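Local coordinates for protein B-129 (Sulfolobus virus 1, PDB 2WBT) that binds zinc through two C2H2-type fingers, probably acts as a DNA-binding protein, and is essential for virus function, at the interface of chains A and B. Numbering follows the deposited sequence. Chains: chain A/B, B-129.

The interface of chains A and B. Residues chain A 46, 64, 67; chain B 46, 50, 56-57, 60.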
loop_
_atom_site.group_PDB
_atom_site.type_symbol
_atom_site.label_atom_id
_atom_site.label_comp_id
_atom_site.label_asym_id
_atom_site.label_seq_id
_atom_site.Cartn_x
_atom_site.Cartn_y
_atom_site.Cartn_z
ATOM N N ILE A 46 6.514 5.322 -3.711
ATOM C CA ILE A 46 6.035 3.939 -3.792
ATOM C C ILE A 46 7.106 3.027 -4.383
ATOM O O ILE A 46 7.393 1.963 -3.835
ATOM C CB ILE A 46 4.755 3.821 -4.652
ATOM C CG1 ILE A 46 3.564 4.445 -3.927
ATOM C CG2 ILE A 46 4.437 2.360 -4.949
ATOM C CD1 ILE A 46 2.327 4.577 -4.790
ATOM N N TYR A 64 -4.321 -3.802 -4.549
ATOM C CA TYR A 64 -5.111 -3.137 -5.594
ATOM C C TYR A 64 -6.498 -3.747 -5.796
ATOM O O TYR A 64 -7.395 -3.088 -6.327
ATOM C CB TYR A 64 -4.326 -3.099 -6.908
ATOM C CG TYR A 64 -3.239 -2.053 -6.869
ATOM C CD1 TYR A 64 -3.560 -0.699 -6.879
ATOM C CD2 TYR A 64 -1.897 -2.410 -6.786
ATOM C CE1 TYR A 64 -2.574 0.274 -6.824
ATOM C CE2 TYR A 64 -0.901 -1.443 -6.733
ATOM C CZ TYR A 64 -1.247 -0.103 -6.752
ATOM O OH TYR A 64 -0.265 0.861 -6.700
ATOM N N LEU A 67 -8.319 -2.035 -2.756
ATOM C CA LEU A 67 -8.673 -0.656 -3.110
ATOM C C LEU A 67 -9.838 -0.596 -4.098
ATOM O O LEU A 67 -10.717 0.258 -3.975
ATOM C CB LEU A 67 -7.460 0.075 -3.693
ATOM C CG LEU A 67 -6.256 0.235 -2.760
ATOM C CD1 LEU A 67 -5.060 0.795 -3.516
ATOM C CD2 LEU A 67 -6.600 1.108 -1.575
ATOM N N ILE B 46 2.907 -1.658 -11.755
ATOM C CA ILE B 46 2.285 -0.904 -10.663
ATOM C C ILE B 46 2.277 0.601 -10.944
ATOM O O ILE B 46 1.288 1.277 -10.664
ATOM C CB ILE B 46 2.983 -1.189 -9.307
ATOM C CG1 ILE B 46 2.566 -2.562 -8.775
ATOM C CG2 ILE B 46 2.632 -0.125 -8.275
ATOM C CD1 ILE B 46 3.493 -3.108 -7.710
ATOM N N LEU B 50 -0.934 3.220 -11.723
ATOM C CA LEU B 50 -1.010 4.524 -11.063
ATOM C C LEU B 50 -1.087 5.692 -12.051
ATOM O O LEU B 50 -1.763 6.682 -11.780
ATOM C CB LEU B 50 0.186 4.717 -10.123
ATOM C CG LEU B 50 0.241 3.808 -8.890
ATOM C CD1 LEU B 50 1.530 4.045 -8.117
ATOM C CD2 LEU B 50 -0.971 4.025 -7.992
ATOM N N LEU B 56 -5.686 6.711 -7.379
ATOM C CA LEU B 56 -5.207 5.617 -6.528
ATOM C C LEU B 56 -3.932 5.949 -5.740
ATOM O O LEU B 56 -3.632 5.280 -4.750
ATOM C CB LEU B 56 -4.963 4.354 -7.367
ATOM C CG LEU B 56 -6.204 3.626 -7.894
ATOM C CD1 LEU B 56 -5.804 2.438 -8.754
ATOM C CD2 LEU B 56 -7.109 3.178 -6.751
ATOM N N LEU B 57 -3.193 6.970 -6.173
ATOM C CA LEU B 57 -1.857 7.269 -5.621
ATOM C C LEU B 57 -1.814 7.542 -4.113
ATOM O O LEU B 57 -0.956 7.004 -3.413
ATOM C CB LEU B 57 -1.211 8.444 -6.368
ATOM C CG LEU B 57 -0.380 8.067 -7.598
ATOM C CD1 LEU B 57 -0.096 9.291 -8.455
ATOM C CD2 LEU B 57 0.917 7.386 -7.181
ATOM N N SER B 60 -2.628 3.989 -2.107
ATOM C CA SER B 60 -1.635 2.927 -2.288
ATOM C C SER B 60 -0.294 3.323 -1.667
ATOM O O SER B 60 0.404 2.478 -1.109
ATOM C CB SER B 60 -1.472 2.563 -3.768
ATOM O OG SER B 60 -1.455 3.718 -4.590
#
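A:Tyr64 pushes its ring and hydroxyl into a group of chain B side chains formed by B:Ile46, B:Leu50, B:Leu56 and B:Ser60. Its CG lies anti to the carbonyl carbon, beside the backbone N (chi1 -75°), and from there the ring extends toward chain B. Along the ring from CB, A:Tyr64 CD1 passes B:Leu56 CD1 at 4.3 Å. Farther out, A:Tyr64 CE1 lies 4.0 Å from B:Ser60 CB, which stands off one face of the ring near its hydroxyl end. B:Ile46 CG2 comes in past the A:Tyr64 CE2 edge at 4.1 Å, a little to the other side of the plane. At the tip, the phenolic OH of A:Tyr64 touches B:Ile46 CG2 (3.4 Å), B:Leu50 CD2 and B:Ser60 CB, the serine carbon on the opposite side of the ring plane from the two methyls. The tyrosine crosses both B:Ile46 and B:Leu50 at about a right angle. B:Leu50 also meets A:Ile46 tip to tip, with their CD1 methyls 3.5 Å apart, and B:Leu57 CD2 touches that same isoleucine methyl. On the other flank A:Leu67 CD1 rests against B:Ser60 CB. The hydroxyl of B:Ser60 turns back to its own chain, where B:Ser60 OG donates to B:Leu56 O over 2.7 Å from above the carbonyl plane. The dimer may be the functional form. In its two-fold symmetric, intertwined interface, helices 37-52 and 60-72 of chain A meet helix 37-52, the 3-10 turn 54-56 and the start of helix 57-72 of chain B, with the zinc fingers following in the chain.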